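Local coordinates for protein botulinum neurotoxin type G (Clostridium botulinum, PDB 3MPP) that anchors botulinum neurotoxin G to the surface of its target cell, ahead of delivery of the protease light chain into the host cytosol, at residues N37-L42 and W230-R235; N141-I146 and F195-D200; Y159-L164 and E215-Q220; K354-T359 and G417-F422. The protein carries 4 engineered substitutions. All blocks are in the same frame, centred on the assembly; numbering follows the deposited sequence.

Interaction 1. Residues N37-L42 and W230-R235; sequences NGQFKL and WGNPLR
Two side-chain amides, those of Gln39 and Asn232, account for almost all of this small contact and illustrate how a bridge of amides can join two folded units. Gln39 reaches across with its chain extended beyond CG and presents its NH2 group: NE2 donates to Asn232 OD1 over 3.2 Å, and the bond is nearly straight, with an N-H...O angle of 166°. The acceptor oxygen lies close to the plane of the glutamine amide, but the donor stands tilted by 27° from the carbonyl plane of Asn232, and the two amide planes are 30° apart. A water closes the other half of the arrangement. It donates to Gln39 OE1 at 3.0 Å and accepts from Asn232 ND2 at 3.2 Å, so both ends of each amide are used. The first partner belongs to strand 39-43 of the N-terminal, lectin-like jelly roll, and the second to the loop that leads from helix 210-220 into the C-terminal beta-trefoil; the contact thus spans the junction of the two subdomains. Neither amide depends on the other alone. Asn33 ND2 also donates to Gln39 OE1, while Asn232 OD1 takes a second hydrogen bond from the indole NE1 of Trp143; these additional partners restrict how either amide could flip. Around them Gln39 packs on Trp197 and Lys199 of the neighbouring strand, and the backbone N of Asn232 is held by Asp228 OD1.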
# COMPACT_ATOMS: atom_id res chain seq x y z
N ASN A 37 -12.71 -7.00 -3.43
CA ASN A 37 -13.82 -7.86 -3.03
C ASN A 37 -13.94 -8.33 -1.58
O ASN A 37 -14.06 -9.53 -1.37
CB ASN A 37 -13.86 -9.09 -3.93
CG ASN A 37 -12.67 -10.00 -3.71
OD1 ASN A 37 -12.76 -11.22 -3.91
ND2 ASN A 37 -11.55 -9.43 -3.28
N GLY A 38 -13.93 -7.45 -0.59
CA GLY A 38 -13.59 -6.05 -0.68
C GLY A 38 -12.67 -5.80 0.53
O GLY A 38 -11.65 -6.48 0.66
N GLN A 39 -13.00 -4.85 1.40
CA GLN A 39 -12.14 -4.57 2.56
C GLN A 39 -12.95 -4.36 3.82
O GLN A 39 -14.04 -3.83 3.75
CB GLN A 39 -11.30 -3.31 2.31
CG GLN A 39 -10.54 -3.31 0.99
CD GLN A 39 -9.76 -2.00 0.78
OE1 GLN A 39 -9.89 -1.04 1.56
NE2 GLN A 39 -8.95 -1.96 -0.27
N PHE A 40 -12.42 -4.77 4.98
CA PHE A 40 -13.09 -4.44 6.24
C PHE A 40 -12.17 -3.88 7.31
O PHE A 40 -10.99 -4.20 7.38
CB PHE A 40 -13.95 -5.59 6.80
CG PHE A 40 -13.18 -6.79 7.26
CD1 PHE A 40 -12.66 -6.85 8.55
CD2 PHE A 40 -13.01 -7.89 6.43
CE1 PHE A 40 -11.97 -7.97 8.99
CE2 PHE A 40 -12.31 -9.01 6.86
CZ PHE A 40 -11.79 -9.05 8.15
N LYS A 41 -12.75 -3.03 8.16
CA LYS A 41 -12.02 -2.34 9.21
C LYS A 41 -12.54 -2.80 10.58
O LYS A 41 -13.73 -2.70 10.88
CB LYS A 41 -12.24 -0.84 9.05
CG LYS A 41 -11.46 0.06 10.01
CD LYS A 41 -11.91 1.52 9.74
CE LYS A 41 -11.26 2.55 10.63
NZ LYS A 41 -11.79 3.90 10.27
N LEU A 42 -11.63 -3.30 11.40
CA LEU A 42 -11.92 -3.61 12.80
C LEU A 42 -11.52 -2.44 13.69
O LEU A 42 -10.37 -2.01 13.67
CB LEU A 42 -11.15 -4.86 13.24
CG LEU A 42 -11.38 -6.14 12.44
CD1 LEU A 42 -10.47 -7.25 12.92
CD2 LEU A 42 -12.85 -6.57 12.53
N TRP A 230 -0.75 4.23 -0.51
CA TRP A 230 -1.22 3.33 0.56
C TRP A 230 -1.62 1.95 0.03
O TRP A 230 -1.82 1.01 0.80
CB TRP A 230 -2.39 3.97 1.33
CG TRP A 230 -2.09 5.37 1.77
CD1 TRP A 230 -2.76 6.51 1.40
CD2 TRP A 230 -1.05 5.79 2.67
NE1 TRP A 230 -2.20 7.61 2.02
CE2 TRP A 230 -1.15 7.20 2.80
CE3 TRP A 230 -0.04 5.12 3.37
CZ2 TRP A 230 -0.27 7.94 3.59
CZ3 TRP A 230 0.82 5.86 4.17
CH2 TRP A 230 0.70 7.25 4.28
N GLY A 231 -1.75 1.83 -1.29
CA GLY A 231 -2.15 0.58 -1.92
C GLY A 231 -3.62 0.47 -2.27
O GLY A 231 -4.08 -0.62 -2.61
N ASN A 232 -4.36 1.57 -2.16
CA ASN A 232 -5.75 1.60 -2.63
C ASN A 232 -5.85 2.10 -4.07
O ASN A 232 -4.92 2.73 -4.58
CB ASN A 232 -6.60 2.49 -1.72
CG ASN A 232 -6.90 1.83 -0.40
OD1 ASN A 232 -7.09 0.61 -0.35
ND2 ASN A 232 -6.95 2.61 0.67
N PRO A 233 -6.98 1.81 -4.74
CA PRO A 233 -7.12 2.32 -6.11
C PRO A 233 -6.86 3.83 -6.23
O PRO A 233 -7.28 4.63 -5.39
CB PRO A 233 -8.57 2.01 -6.46
CG PRO A 233 -8.87 0.76 -5.63
CD PRO A 233 -8.13 0.98 -4.33
N LEU A 234 -6.17 4.20 -7.30
CA LEU A 234 -5.93 5.60 -7.63
C LEU A 234 -7.24 6.21 -8.15
O LEU A 234 -7.94 5.57 -8.93
CB LEU A 234 -4.86 5.67 -8.72
CG LEU A 234 -4.22 7.03 -8.99
CD1 LEU A 234 -3.47 7.56 -7.76
CD2 LEU A 234 -3.29 6.92 -10.20
N ARG A 235 -7.54 7.45 -7.77
CA ARG A 235 -8.81 8.07 -8.15
C ARG A 235 -8.71 9.47 -8.77
O ARG A 235 -7.78 10.22 -8.48
CB ARG A 235 -9.76 8.10 -6.95
CG ARG A 235 -10.15 6.69 -6.52
CD ARG A 235 -11.17 6.62 -5.40
NE ARG A 235 -11.24 5.24 -4.91
CZ ARG A 235 -12.18 4.36 -5.25
NH1 ARG A 235 -13.16 4.72 -6.07
NH2 ARG A 235 -12.16 3.14 -4.75
O HOH W 1 -8.31 1.01 3.05

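Interaction 2. Residues N141-I146 and F195-D200; sequences NKWFSI and FVWIKD
Lys199 covers one face of the Trp143 indole in a close fit. Its CG is 3.5 Å from Trp143 CZ3, and its CD sits almost squarely above the six-membered ring, 3.9 Å from the centroid, in a CH-pi contact. The chain is extended beyond CG, which starts between the backbone N and the carbonyl carbon (chi1 72°), and so it runs along the indole until NZ stands over the five-membered ring, 4.3 Å from its centroid and 15° off the normal: a cation-pi interaction. The far end of the same indole drives against the strand itself, with Trp143 CH2 3.5 Å from Trp197 CB and 3.7 Å from the carbonyl carbon of Ile198, which lies at the ring edge. The other side is looser. Trp197 meets the indole chiefly through CB, while its own partly exposed ring leads away toward Lys41. The charges here are shared, since Lys199 also meets Trp72 and Trp143 also meets Arg74, each through cation-pi contacts. Trp72 and Arg74 belong to strand 67-74, which pairs with both strands 144-150 and 195-204. Trp143, just before strand 144-150, thus reaches past strand 67-74 to strand 195-204, making a cation-pi and CH-pi contact across the antiparallel sheet of the concanavalin-like jelly roll.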
# COMPACT_ATOMS: atom_id res chain seq x y z
N ASN A 141 1.19 1.88 7.56
CA ASN A 141 -0.09 2.37 7.01
C ASN A 141 -0.39 1.94 5.57
O ASN A 141 -1.30 2.48 4.93
CB ASN A 141 -0.21 3.90 7.10
CG ASN A 141 -1.65 4.37 7.06
OD1 ASN A 141 -2.53 3.76 7.68
ND2 ASN A 141 -1.92 5.45 6.31
N LYS A 142 0.37 0.97 5.07
CA LYS A 142 0.22 0.52 3.69
C LYS A 142 -0.29 -0.91 3.64
O LYS A 142 0.11 -1.73 4.47
CB LYS A 142 1.58 0.54 2.98
CG LYS A 142 2.20 1.93 2.87
CD LYS A 142 3.45 1.94 2.01
CE LYS A 142 3.96 3.36 1.90
NZ LYS A 142 5.19 3.54 1.08
N TRP A 143 -1.14 -1.21 2.67
CA TRP A 143 -1.54 -2.59 2.42
C TRP A 143 -0.31 -3.44 2.16
O TRP A 143 0.53 -3.10 1.34
CB TRP A 143 -2.46 -2.69 1.21
CG TRP A 143 -3.85 -2.26 1.48
CD1 TRP A 143 -4.48 -1.16 0.98
CD2 TRP A 143 -4.81 -2.94 2.30
NE1 TRP A 143 -5.77 -1.10 1.44
CE2 TRP A 143 -6.00 -2.18 2.26
CE3 TRP A 143 -4.78 -4.10 3.08
CZ2 TRP A 143 -7.15 -2.55 2.95
CZ3 TRP A 143 -5.93 -4.46 3.78
CH2 TRP A 143 -7.10 -3.69 3.71
N PHE A 144 -0.20 -4.56 2.85
CA PHE A 144 0.81 -5.55 2.49
C PHE A 144 0.28 -6.95 2.73
O PHE A 144 -0.59 -7.15 3.56
CB PHE A 144 2.16 -5.30 3.16
CG PHE A 144 2.18 -5.51 4.65
CD1 PHE A 144 2.41 -6.76 5.19
CD2 PHE A 144 2.04 -4.43 5.52
CE1 PHE A 144 2.46 -6.95 6.56
CE2 PHE A 144 2.09 -4.61 6.88
CZ PHE A 144 2.30 -5.88 7.41
N SER A 145 0.79 -7.89 1.94
CA SER A 145 0.29 -9.26 1.95
C SER A 145 1.08 -10.08 2.95
O SER A 145 2.30 -9.96 3.04
CB SER A 145 0.44 -9.88 0.56
OG SER A 145 0.13 -11.28 0.59
N ILE A 146 0.39 -10.94 3.69
CA ILE A 146 1.08 -11.86 4.56
C ILE A 146 0.56 -13.27 4.31
O ILE A 146 -0.62 -13.46 4.05
CB ILE A 146 0.97 -11.49 6.05
CG1 ILE A 146 1.72 -12.51 6.91
CG2 ILE A 146 -0.48 -11.39 6.47
CD1 ILE A 146 2.00 -12.05 8.33
N PHE A 195 -7.39 0.80 14.96
CA PHE A 195 -8.15 0.05 13.98
C PHE A 195 -7.18 -0.74 13.13
O PHE A 195 -5.98 -0.46 13.15
CB PHE A 195 -9.03 0.97 13.12
CG PHE A 195 -8.24 1.98 12.32
CD1 PHE A 195 -7.75 1.66 11.06
CD2 PHE A 195 -7.98 3.24 12.85
CE1 PHE A 195 -7.01 2.59 10.33
CE2 PHE A 195 -7.24 4.17 12.12
CZ PHE A 195 -6.76 3.84 10.85
N VAL A 196 -7.69 -1.73 12.42
CA VAL A 196 -6.90 -2.53 11.50
C VAL A 196 -7.75 -2.78 10.27
O VAL A 196 -8.93 -3.12 10.41
CB VAL A 196 -6.53 -3.92 12.11
CG1 VAL A 196 -5.52 -4.62 11.22
CG2 VAL A 196 -5.99 -3.77 13.52
N TRP A 197 -7.17 -2.63 9.08
CA TRP A 197 -7.88 -2.98 7.84
C TRP A 197 -7.41 -4.35 7.38
O TRP A 197 -6.22 -4.67 7.44
CB TRP A 197 -7.62 -1.94 6.72
CG TRP A 197 -8.42 -0.67 6.83
CD1 TRP A 197 -8.03 0.51 7.41
CD2 TRP A 197 -9.74 -0.45 6.32
NE1 TRP A 197 -9.04 1.45 7.29
CE2 TRP A 197 -10.09 0.88 6.62
CE3 TRP A 197 -10.67 -1.27 5.64
CZ2 TRP A 197 -11.34 1.42 6.27
CZ3 TRP A 197 -11.89 -0.73 5.29
CH2 TRP A 197 -12.22 0.60 5.61
N ILE A 198 -8.36 -5.16 6.88
CA ILE A 198 -8.05 -6.49 6.36
C ILE A 198 -8.75 -6.69 5.01
O ILE A 198 -9.87 -6.21 4.81
CB ILE A 198 -8.51 -7.58 7.35
CG1 ILE A 198 -7.64 -7.55 8.61
CG2 ILE A 198 -8.47 -8.96 6.69
CD1 ILE A 198 -8.23 -8.29 9.78
N LYS A 199 -8.10 -7.40 4.09
CA LYS A 199 -8.72 -7.76 2.83
C LYS A 199 -8.17 -9.10 2.37
O LYS A 199 -7.13 -9.55 2.84
CB LYS A 199 -8.46 -6.69 1.75
CG LYS A 199 -7.02 -6.66 1.23
CD LYS A 199 -6.88 -5.68 0.06
CE LYS A 199 -5.42 -5.41 -0.30
NZ LYS A 199 -5.28 -4.66 -1.60
N ASP A 200 -8.89 -9.74 1.45
CA ASP A 200 -8.46 -10.99 0.83
C ASP A 200 -8.10 -12.06 1.85
O ASP A 200 -7.05 -12.68 1.73
CB ASP A 200 -7.26 -10.75 -0.08
CG ASP A 200 -7.59 -9.85 -1.26
OD1 ASP A 200 -8.76 -9.83 -1.69
OD2 ASP A 200 -6.67 -9.16 -1.75

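Interaction 3. Residues Y159-L164 and E215-Q220; sequences YINGSL and ERYKIQ. Engineered in segment 215-220: Glu215 (natural residue Ser), Arg216 (natural residue Leu), Lys218 (natural residue Trp).
Asn161 OD1 accepts a hydrogen bond from the backbone N of Ser145 while it lies 3.5 Å from Tyr217 CE1, so the amide that tethers the hairpin to the adjoining strand also packs on the tyrosine. Its plane is inclined 38° to the phenol ring. The main chain of the turn does the rest: Asn161 O stands over the centre of the Tyr217 ring, 3.5 Å above its plane, and the peptide N of Gly162 lies over the same face nearer the rim. The ring comes to this place because Tyr217 CG is swung opposite the backbone N (chi1 173°), which carries it off the helix and across the turn. The backbones come closest at Gly162, whose CA is 5.3 Å from Tyr217 CA and 3.9 Å from Tyr217 CB; the positive phi of this glycine suits the turn. Farther round the helix, Gln220 OE1 takes hydrogen bonds from Trp72 NE1 and Asn70 ND2. Closed by bonds between Ile160 and Ser163, this is a beta hairpin with a two-residue type I' turn, packed against the helix that leads from the jelly-roll subdomain into the beta-trefoil.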
# COMPACT_ATOMS: atom_id res chain seq x y z
N TYR A 159 5.58 -15.41 5.02
CA TYR A 159 5.90 -14.73 3.78
C TYR A 159 5.30 -13.33 3.84
O TYR A 159 4.18 -13.16 4.29
CB TYR A 159 5.27 -15.48 2.62
CG TYR A 159 5.82 -16.86 2.41
CD1 TYR A 159 6.76 -17.11 1.42
CD2 TYR A 159 5.41 -17.92 3.20
CE1 TYR A 159 7.28 -18.38 1.22
CE2 TYR A 159 5.91 -19.19 3.02
CZ TYR A 159 6.84 -19.42 2.03
OH TYR A 159 7.35 -20.68 1.84
N ILE A 160 6.05 -12.34 3.37
CA ILE A 160 5.53 -10.98 3.28
C ILE A 160 5.63 -10.49 1.84
O ILE A 160 6.72 -10.52 1.24
CB ILE A 160 6.30 -10.02 4.20
CG1 ILE A 160 6.13 -10.44 5.67
CG2 ILE A 160 5.84 -8.57 3.98
CD1 ILE A 160 4.74 -10.18 6.23
N ASN A 161 4.50 -10.06 1.29
CA ASN A 161 4.46 -9.63 -0.10
C ASN A 161 5.09 -10.68 -1.02
O ASN A 161 5.91 -10.37 -1.89
CB ASN A 161 5.12 -8.26 -0.27
CG ASN A 161 4.20 -7.11 0.19
OD1 ASN A 161 2.99 -7.28 0.33
ND2 ASN A 161 4.79 -5.94 0.42
N GLY A 162 4.70 -11.93 -0.79
CA GLY A 162 5.11 -13.02 -1.65
C GLY A 162 6.49 -13.60 -1.39
O GLY A 162 6.87 -14.59 -2.00
N SER A 163 7.24 -12.99 -0.47
CA SER A 163 8.62 -13.41 -0.24
C SER A 163 8.82 -13.98 1.17
O SER A 163 8.32 -13.43 2.15
CB SER A 163 9.57 -12.24 -0.50
OG SER A 163 10.86 -12.49 0.02
N LEU A 164 9.54 -15.09 1.27
CA LEU A 164 9.81 -15.72 2.57
C LEU A 164 10.59 -14.76 3.46
O LEU A 164 11.61 -14.22 3.04
CB LEU A 164 10.61 -17.02 2.37
CG LEU A 164 10.40 -18.21 3.30
CD1 LEU A 164 11.48 -19.28 3.06
CD2 LEU A 164 10.38 -17.81 4.77
N GLU A 215 3.05 -16.63 -6.61
CA GLU A 215 2.08 -16.53 -7.68
C GLU A 215 0.76 -15.96 -7.17
O GLU A 215 0.16 -15.11 -7.81
CB GLU A 215 1.88 -17.89 -8.37
CG GLU A 215 3.16 -18.44 -8.99
CD GLU A 215 3.90 -17.42 -9.85
OE1 GLU A 215 3.23 -16.70 -10.63
OE2 GLU A 215 5.14 -17.33 -9.74
N ARG A 216 0.32 -16.43 -6.01
CA ARG A 216 -0.92 -15.92 -5.42
C ARG A 216 -0.79 -14.43 -5.11
O ARG A 216 -1.78 -13.69 -5.13
CB ARG A 216 -1.28 -16.70 -4.16
CG ARG A 216 -2.75 -16.67 -3.82
CD ARG A 216 -3.14 -17.85 -2.95
NE ARG A 216 -2.70 -19.12 -3.53
CZ ARG A 216 -3.37 -19.80 -4.45
NH1 ARG A 216 -4.52 -19.32 -4.92
NH2 ARG A 216 -2.90 -20.94 -4.92
N TYR A 217 0.43 -13.99 -4.84
CA TYR A 217 0.70 -12.59 -4.58
C TYR A 217 0.51 -11.77 -5.86
O TYR A 217 -0.20 -10.76 -5.86
CB TYR A 217 2.12 -12.41 -4.05
CG TYR A 217 2.55 -10.97 -3.91
CD1 TYR A 217 2.01 -10.16 -2.92
CD2 TYR A 217 3.51 -10.42 -4.75
CE1 TYR A 217 2.41 -8.84 -2.79
CE2 TYR A 217 3.91 -9.11 -4.62
CZ TYR A 217 3.36 -8.32 -3.63
OH TYR A 217 3.77 -7.01 -3.50
N LYS A 218 1.13 -12.22 -6.94
CA LYS A 218 1.03 -11.51 -8.21
C LYS A 218 -0.42 -11.42 -8.66
O LYS A 218 -0.87 -10.38 -9.14
CB LYS A 218 1.91 -12.16 -9.28
CG LYS A 218 3.39 -12.14 -8.94
CD LYS A 218 4.28 -12.46 -10.13
CE LYS A 218 4.42 -13.95 -10.35
NZ LYS A 218 5.48 -14.28 -11.34
N ILE A 219 -1.15 -12.51 -8.48
CA ILE A 219 -2.58 -12.53 -8.79
C ILE A 219 -3.37 -11.56 -7.92
O ILE A 219 -4.19 -10.79 -8.43
CB ILE A 219 -3.17 -13.95 -8.64
CG1 ILE A 219 -3.02 -14.75 -9.94
CG2 ILE A 219 -4.65 -13.88 -8.27
CD1 ILE A 219 -1.60 -15.13 -10.30
N GLN A 220 -3.13 -11.58 -6.61
CA GLN A 220 -3.89 -10.72 -5.71
C GLN A 220 -3.51 -9.24 -5.82
O GLN A 220 -4.14 -8.39 -5.19
CB GLN A 220 -3.79 -11.21 -4.26
CG GLN A 220 -4.56 -12.51 -4.00
CD GLN A 220 -4.46 -12.98 -2.56
OE1 GLN A 220 -3.60 -12.54 -1.80
NE2 GLN A 220 -5.36 -13.90 -2.18

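Interaction 4. Residues K354-T359 and G417-F422; sequences KYYEKT and GCNWQF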
# COMPACT_ATOMS: atom_id res chain seq x y z
N LYS A 354 1.67 1.70 -16.23
CA LYS A 354 2.42 0.82 -15.34
C LYS A 354 3.20 -0.17 -16.20
O LYS A 354 2.74 -1.29 -16.46
CB LYS A 354 1.49 0.08 -14.38
CG LYS A 354 2.14 -0.23 -13.06
CD LYS A 354 1.44 -1.36 -12.33
CE LYS A 354 0.04 -0.97 -11.92
NZ LYS A 354 -0.50 -1.98 -10.96
N TYR A 355 4.37 0.25 -16.66
CA TYR A 355 5.16 -0.54 -17.61
C TYR A 355 5.87 -1.76 -17.01
O TYR A 355 6.27 -2.67 -17.74
CB TYR A 355 6.21 0.35 -18.28
CG TYR A 355 5.65 1.35 -19.25
CD1 TYR A 355 5.01 0.95 -20.41
CD2 TYR A 355 5.80 2.71 -19.01
CE1 TYR A 355 4.51 1.88 -21.30
CE2 TYR A 355 5.32 3.64 -19.89
CZ TYR A 355 4.68 3.23 -21.03
OH TYR A 355 4.21 4.17 -21.88
N TYR A 356 6.07 -1.76 -15.70
CA TYR A 356 6.86 -2.81 -15.06
C TYR A 356 6.69 -2.70 -13.55
O TYR A 356 5.97 -1.81 -13.09
CB TYR A 356 8.34 -2.66 -15.44
CG TYR A 356 8.76 -1.21 -15.40
CD1 TYR A 356 8.95 -0.57 -14.19
CD2 TYR A 356 8.94 -0.47 -16.57
CE1 TYR A 356 9.32 0.77 -14.12
CE2 TYR A 356 9.31 0.88 -16.52
CZ TYR A 356 9.50 1.49 -15.28
OH TYR A 356 9.86 2.81 -15.20
N GLU A 357 7.37 -3.56 -12.81
CA GLU A 357 7.15 -3.71 -11.36
C GLU A 357 5.66 -3.63 -11.00
O GLU A 357 5.25 -2.88 -10.13
CB GLU A 357 8.01 -2.73 -10.53
CG GLU A 357 7.75 -1.23 -10.75
CD GLU A 357 8.61 -0.34 -9.86
OE1 GLU A 357 9.23 -0.86 -8.89
OE2 GLU A 357 8.66 0.88 -10.10
N LYS A 358 4.87 -4.46 -11.67
CA LYS A 358 3.41 -4.33 -11.66
C LYS A 358 2.71 -4.70 -10.35
O LYS A 358 1.52 -4.44 -10.19
CB LYS A 358 2.81 -5.10 -12.84
CG LYS A 358 3.14 -4.46 -14.19
CD LYS A 358 2.75 -5.37 -15.36
CE LYS A 358 3.15 -4.74 -16.69
NZ LYS A 358 2.43 -5.34 -17.85
N THR A 359 3.45 -5.28 -9.41
CA THR A 359 2.90 -5.58 -8.10
C THR A 359 3.12 -4.43 -7.12
O THR A 359 2.61 -4.45 -6.01
CB THR A 359 3.52 -6.84 -7.50
OG1 THR A 359 4.90 -6.60 -7.18
CG2 THR A 359 3.42 -7.99 -8.50
N GLY A 417 13.92 7.06 -11.40
CA GLY A 417 13.45 8.44 -11.36
C GLY A 417 12.13 8.77 -12.09
O GLY A 417 11.57 9.85 -11.91
N CYS A 418 11.66 7.86 -12.94
CA CYS A 418 10.40 8.07 -13.63
C CYS A 418 9.28 7.29 -12.96
O CYS A 418 8.20 7.14 -13.54
CB CYS A 418 10.48 7.64 -15.10
SG CYS A 418 11.19 5.98 -15.35
N ASN A 419 9.51 6.81 -11.75
CA ASN A 419 8.46 6.05 -11.06
C ASN A 419 7.90 6.88 -9.93
O ASN A 419 8.64 7.33 -9.06
CB ASN A 419 9.00 4.73 -10.52
CG ASN A 419 9.54 3.84 -11.61
OD1 ASN A 419 9.00 3.82 -12.71
ND2 ASN A 419 10.62 3.11 -11.32
N TRP A 420 6.58 7.06 -9.95
CA TRP A 420 5.90 7.95 -9.02
C TRP A 420 4.83 7.23 -8.22
O TRP A 420 4.28 6.22 -8.68
CB TRP A 420 5.22 9.08 -9.81
CG TRP A 420 6.17 9.91 -10.67
CD1 TRP A 420 6.47 9.71 -12.00
CD2 TRP A 420 6.93 11.06 -10.26
NE1 TRP A 420 7.37 10.68 -12.43
CE2 TRP A 420 7.66 11.52 -11.39
CE3 TRP A 420 7.07 11.76 -9.05
CZ2 TRP A 420 8.51 12.64 -11.35
CZ3 TRP A 420 7.92 12.87 -9.01
CH2 TRP A 420 8.63 13.29 -10.15
N GLN A 421 4.53 7.77 -7.04
CA GLN A 421 3.33 7.37 -6.31
C GLN A 421 2.57 8.60 -5.86
O GLN A 421 3.15 9.65 -5.59
CB GLN A 421 3.69 6.49 -5.10
CG GLN A 421 4.41 5.19 -5.49
CD GLN A 421 4.73 4.33 -4.29
OE1 GLN A 421 3.94 4.26 -3.34
NE2 GLN A 421 5.87 3.65 -4.33
N PHE A 422 1.25 8.46 -5.80
CA PHE A 422 0.38 9.54 -5.38
C PHE A 422 -0.07 9.32 -3.93
O PHE A 422 -0.57 8.24 -3.58
CB PHE A 422 -0.83 9.61 -6.32
CG PHE A 422 -0.48 10.08 -7.73
CD1 PHE A 422 -0.50 11.44 -8.06
CD2 PHE A 422 -0.15 9.17 -8.73
CE1 PHE A 422 -0.19 11.88 -9.35
CE2 PHE A 422 0.16 9.61 -10.04
CZ PHE A 422 0.14 10.97 -10.34
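This is a small, partly buried polar contact in the C-terminal beta-trefoil, in which the loop 354-359 meets the residues leading into strand 420-423. Its one direct hydrogen bond runs from Tyr356 to Asn419: the phenol OH donates to Asn419 OD1 over 2.8 Å, in the carbonyl plane and onto a lone pair, at a C=O...O angle of 132°. The two side chains come from opposite directions, and the amide stands at the edge of the tyrosine ring, with the planes 68° apart. Besides the phenol oxygen, Tyr356 CE1 approaches Asn419 OD1, at 3.4 Å. That oxygen has a second donor, Gln364 NE2, so two bonds fix the rotation of the amide. Beside it, Tyr356 OH lies 3.4 Å from Cys418 SG. Glu357 comes to the other end of the amide: its CG sits between the backbone N and the carbonyl carbon (chi1 62°), and the extended chain beyond carries the carboxylate across. Its OE2 lies 3.2 Å from Asn419 ND2, but the angle is too poor for a hydrogen bond; the other carboxylate oxygen, OE1, is instead held by Gln245 NE2. Cys418 also touches Tyr403 of the inferred ganglioside-binding motif, and its side chain is about 7 Å from that of Trp402, the inferred binding site. The loop connects strands 346-353 and 364-368, whereas strand 420-423 pairs antiparallel with strand 239-244, and Asn419 and Trp420 bond through their backbones to Gln245 and Cys363.

Overall arrangement
Interactions 1 and 2 are the closest pair, with centres 8 Å apart; Asn232 OD1 and Trp143 NE1 are 2.8 Å apart, so the indole that packs on Lys199 also holds the amide bridge between subdomains. Interaction 3 continues the same sheet, its centre 14 Å from that of interaction 2, through the bond of 2.8 Å from Ser145 N to Asn161 OD1. Interaction 4 belongs to the trefoil yet touches two of the others: Leu234 CD1 meets Phe422 CB at 3.6 Å, and Tyr217 CE2 meets Thr359 CB at 3.7 Å. Of the four, it alone approaches the inferred ganglioside site; the others lie away from it.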